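Local coordinates for putative methyltransferase protein (Bacteroides fragilis, PDB 5BP9) that binds S-adenosyl-L-homocysteine and is probably an S-adenosylmethionine-dependent methyltransferase, at residues Leu43-Asp48 with Ile131-Val136. Numbering follows the deposited sequence.
Sequences LPAEKD and ISPLSV. With SAH (S-adenosyl-L-homocysteine), chain D.
Ser-132 OG gives its proton to Asp-48 OD2 over 2.5 Å, meeting that oxygen on the syn side of the carboxylate and 20° out of its plane. The same hydroxyl oxygen accepts from Ser-135 N at 3.1 Å, so Ser-132 is also the N-cap of helix 133-142. Leu-134 N, in the first turn of that helix, adds a weak bond of 3.3 Å to Asp-48 OD2; the helix end would probably favour the negative charge. With CG anti to the backbone N (chi1 179°), Asp-48 reaches this helix with OD2 while OD1 turns back to Gly-51 N and caps helix 49-60. One carboxylate thus serves the starts of two helices.

One residue before Ser-132, Ile-131 O accepts from Leu-43 N at 3.1 Å, the donor lying above the carbonyl plane, and Gln-149 NE2 bonds to the same oxygen. Leu-43 lays CG and CD2 against Ile-131 CD1, each 3.8 Å away. Ile-131 in turn packs on the adenine of S-adenosyl-L-homocysteine, its CD1 3.6 Å from N7 and CG2 near N1 and C6, so Leu-43 backs a residue of the cofactor pocket. The Pro-133 ring turns its CD-CG edge to the loop: CD lies 3.1 Å from Leu-43 O and also near Asp-48 OD2, and CG 4.0 Å from Ala-45 CB.

Strand 125-130 ends at Asp-130, whose OD2 binds the ligand, and runs through this loop into helix 133-142, a Rossmann-like strand-to-helix turn; the loop leading into helix 49-60 packs on the start of helix 133-142, where Pro-133 and Val-136 touch Gln-149 of strand 147-149.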
ATOM      1  N   LEU A  43       7.916 -12.041  -3.947  1.00 13.77           N
ATOM      2  CA  LEU A  43       6.993 -13.180  -4.099  1.00 15.38           C
ATOM      3  C   LEU A  43       7.403 -14.027  -5.303  1.00 14.84           C
ATOM      4  O   LEU A  43       7.616 -13.507  -6.367  1.00 17.45           O
ATOM      5  CB  LEU A  43       5.549 -12.725  -4.306  1.00 13.58           C
ATOM      6  CG  LEU A  43       4.983 -11.757  -3.288  1.00 14.99           C
ATOM      7  CD1 LEU A  43       3.552 -11.407  -3.651  1.00 18.26           C
ATOM      8  CD2 LEU A  43       5.042 -12.319  -1.880  1.00 17.57           C
ATOM      9  N   PRO A  44       7.489 -15.368  -5.103  1.00 15.34           N
ATOM     10  CA  PRO A  44       7.639 -16.210  -6.290  1.00 15.75           C
ATOM     11  C   PRO A  44       6.338 -16.219  -7.076  1.00 15.11           C
ATOM     12  O   PRO A  44       5.291 -16.163  -6.477  1.00 15.71           O
ATOM     13  CB  PRO A  44       7.941 -17.608  -5.740  1.00 21.54           C
ATOM     14  CG  PRO A  44       7.627 -17.585  -4.307  1.00 28.80           C
ATOM     15  CD  PRO A  44       7.415 -16.163  -3.850  1.00 16.99           C
ATOM     16  N   ALA A  45       6.413 -16.270  -8.406  1.00 16.70           N
ATOM     17  CA  ALA A  45       5.215 -16.233  -9.252  1.00 17.16           C
ATOM     18  C   ALA A  45       4.230 -17.355  -8.919  1.00 16.73           C
ATOM     19  O   ALA A  45       3.016 -17.159  -8.996  1.00 17.35           O
ATOM     20  CB  ALA A  45       5.604 -16.288 -10.722  1.00 21.02           C
ATOM     21  N   GLU A  46       4.757 -18.505  -8.517  1.00 16.93           N
ATOM     22  CA  GLU A  46       3.937 -19.651  -8.134  1.00 20.68           C
ATOM     23  C   GLU A  46       3.169 -19.455  -6.822  1.00 17.70           C
ATOM     24  O   GLU A  46       2.262 -20.230  -6.531  1.00 16.85           O
ATOM     25  CB  GLU A  46       4.796 -20.935  -8.059  1.00 24.71           C
ATOM     26  CG  GLU A  46       5.949 -20.914  -7.048  1.00 38.93           C
ATOM     27  CD  GLU A  46       7.315 -20.531  -7.627  1.00 49.01           C
ATOM     28  OE1 GLU A  46       8.333 -21.013  -7.059  1.00 54.87           O
ATOM     29  OE2 GLU A  46       7.380 -19.733  -8.609  1.00 32.29           O
ATOM     30  N   LYS A  47       3.541 -18.423  -6.044  1.00 14.28           N
ATOM     31  CA  LYS A  47       2.863 -18.083  -4.787  1.00 15.00           C
ATOM     32  C   LYS A  47       2.456 -16.595  -4.817  1.00 13.66           C
ATOM     33  O   LYS A  47       2.526 -15.891  -3.798  1.00 15.06           O
ATOM     34  CB  LYS A  47       3.737 -18.408  -3.561  1.00 15.47           C
ATOM     35  CG  LYS A  47       4.093 -19.878  -3.425  1.00 18.34           C
ATOM     36  CD  LYS A  47       5.048 -20.116  -2.263  1.00 25.99           C
ATOM     37  CE  LYS A  47       5.421 -21.589  -2.180  1.00 33.71           C
ATOM     38  NZ  LYS A  47       6.554 -21.869  -1.259  1.00 38.78           N
ATOM     39  N   ASP A  48       1.986 -16.138  -5.982  1.00 13.40           N
ATOM     40  CA  ASP A  48       1.613 -14.732  -6.199  1.00 13.92           C
ATOM     41  C   ASP A  48       0.156 -14.659  -6.661  1.00 12.56           C
ATOM     42  O   ASP A  48      -0.140 -14.415  -7.852  1.00 13.65           O
ATOM     43  CB  ASP A  48       2.545 -14.086  -7.228  1.00 14.20           C
ATOM     44  CG  ASP A  48       2.200 -12.637  -7.514  1.00 15.05           C
ATOM     45  OD1 ASP A  48       1.397 -12.010  -6.743  1.00 15.51           O
ATOM     46  OD2 ASP A  48       2.715 -12.144  -8.539  1.00 19.21           O
ATOM     47  N   ILE A 131       6.472  -6.113  -4.921  1.00 11.77           N
ATOM     48  CA  ILE A 131       7.149  -7.409  -4.747  1.00 13.17           C
ATOM     49  C   ILE A 131       6.561  -8.529  -5.617  1.00 13.65           C
ATOM     50  O   ILE A 131       7.156  -9.595  -5.704  1.00 12.39           O
ATOM     51  CB  ILE A 131       7.164  -7.861  -3.275  1.00 13.00           C
ATOM     52  CG1 ILE A 131       5.739  -7.978  -2.714  1.00 14.55           C
ATOM     53  CG2 ILE A 131       8.039  -6.910  -2.447  1.00 16.05           C
ATOM     54  CD1 ILE A 131       5.653  -8.573  -1.315  1.00 17.23           C
ATOM     55  N   SER A 132       5.402  -8.281  -6.232  1.00 11.32           N
ATOM     56  CA  SER A 132       4.689  -9.267  -7.058  1.00 11.66           C
ATOM     57  C   SER A 132       5.270  -9.275  -8.479  1.00 12.26           C
ATOM     58  O   SER A 132       5.160  -8.260  -9.175  1.00 12.47           O
ATOM     59  CB  SER A 132       3.205  -8.934  -7.133  1.00 13.22           C
ATOM     60  OG  SER A 132       2.577  -9.623  -8.205  1.00 14.49           O
ATOM     61  N   PRO A 133       5.798 -10.423  -8.943  1.00 13.27           N
ATOM     62  CA  PRO A 133       6.394 -10.395 -10.288  1.00 13.02           C
ATOM     63  C   PRO A 133       5.369 -10.229 -11.387  1.00 13.09           C
ATOM     64  O   PRO A 133       5.629  -9.527 -12.379  1.00 14.77           O
ATOM     65  CB  PRO A 133       7.110 -11.740 -10.399  1.00 14.41           C
ATOM     66  CG  PRO A 133       6.402 -12.614  -9.423  1.00 16.79           C
ATOM     67  CD  PRO A 133       5.988 -11.726  -8.295  1.00 14.07           C
ATOM     68  N   LEU A 134       4.201 -10.835 -11.222  1.00 13.57           N
ATOM     69  CA  LEU A 134       3.165 -10.764 -12.234  1.00 12.76           C
ATOM     70  C   LEU A 134       2.516  -9.369 -12.281  1.00 14.81           C
ATOM     71  O   LEU A 134       2.094  -8.908 -13.353  1.00 16.67           O
ATOM     72  CB  LEU A 134       2.131 -11.880 -12.026  1.00 15.05           C
ATOM     73  CG  LEU A 134       2.643 -13.289 -12.328  1.00 18.27           C
ATOM     74  CD1 LEU A 134       1.738 -14.367 -11.757  1.00 23.90           C
ATOM     75  CD2 LEU A 134       2.832 -13.465 -13.827  1.00 25.41           C
ATOM     76  N   SER A 135       2.445  -8.681 -11.135  1.00 12.80           N
ATOM     77  CA  SER A 135       1.967  -7.307 -11.106  1.00 12.79           C
ATOM     78  C   SER A 135       2.913  -6.395 -11.868  1.00 11.69           C
ATOM     79  O   SER A 135       2.464  -5.567 -12.658  1.00 14.01           O
ATOM     80  CB  SER A 135       1.781  -6.823  -9.678  1.00 14.07           C
ATOM     81  OG  SER A 135       0.804  -7.600  -8.990  1.00 15.37           O
ATOM     82  N   VAL A 136       4.210  -6.560 -11.648  1.00 12.04           N
ATOM     83  CA  VAL A 136       5.208  -5.772 -12.373  1.00 12.26           C
ATOM     84  C   VAL A 136       5.153  -6.034 -13.885  1.00 13.19           C
ATOM     85  O   VAL A 136       5.228  -5.067 -14.683  1.00 14.38           O
ATOM     86  CB  VAL A 136       6.613  -5.963 -11.764  1.00 11.80           C
ATOM     87  CG1 VAL A 136       7.708  -5.352 -12.635  1.00 14.97           C
ATOM     88  CG2 VAL A 136       6.654  -5.407 -10.338  1.00 13.01           C
TER
HETATM   89  N   SAH D 303      -1.590   0.175  -4.520  1.00 37.50           N
HETATM   90  CA  SAH D 303      -2.363  -0.893  -5.263  1.00 53.00           C
HETATM   91  CB  SAH D 303      -2.273  -2.292  -4.635  1.00 50.63           C
HETATM   92  CG  SAH D 303      -2.619  -2.386  -3.148  1.00 39.65           C
HETATM   93  SD  SAH D 303      -2.390  -4.038  -2.558  1.00 22.99           S
HETATM   94  C   SAH D 303      -3.814  -0.513  -5.376  1.00 61.37           C
HETATM   95  O   SAH D 303      -4.248   0.493  -4.825  1.00 39.48           O
HETATM   96  OXT SAH D 303      -4.623  -1.180  -6.019  1.00 77.23           O
HETATM   97  C5' SAH D 303      -0.787  -3.942  -1.804  1.00 19.87           C
HETATM   98  C4' SAH D 303       0.347  -4.149  -2.802  1.00 15.88           C
HETATM   99  O4' SAH D 303       1.596  -3.962  -2.103  1.00 13.82           O
HETATM  100  C3' SAH D 303       0.437  -5.527  -3.451  1.00 12.43           C
HETATM  101  O3' SAH D 303       0.521  -5.389  -4.889  1.00 13.96           O
HETATM  102  C2' SAH D 303       1.686  -6.150  -2.838  1.00 11.84           C
HETATM  103  O2' SAH D 303       2.342  -7.119  -3.632  1.00 13.40           O
HETATM  104  C1' SAH D 303       2.545  -4.939  -2.555  1.00 11.94           C
HETATM  105  N9  SAH D 303       3.580  -5.067  -1.517  1.00 12.85           N
HETATM  106  C8  SAH D 303       3.457  -5.695  -0.335  1.00 13.85           C
HETATM  107  N7  SAH D 303       4.505  -5.606   0.428  1.00 14.53           N
HETATM  108  C5  SAH D 303       5.386  -4.835  -0.303  1.00 12.45           C
HETATM  109  C6  SAH D 303       6.687  -4.371  -0.063  1.00 13.22           C
HETATM  110  N6  SAH D 303       7.358  -4.626   1.074  1.00 13.80           N
HETATM  111  N1  SAH D 303       7.294  -3.619  -1.023  1.00 12.77           N
HETATM  112  C2  SAH D 303       6.623  -3.369  -2.167  1.00 13.35           C
HETATM  113  N3  SAH D 303       5.379  -3.760  -2.494  1.00 12.70           N
HETATM  114  C4  SAH D 303       4.807  -4.504  -1.526  1.00 10.72           C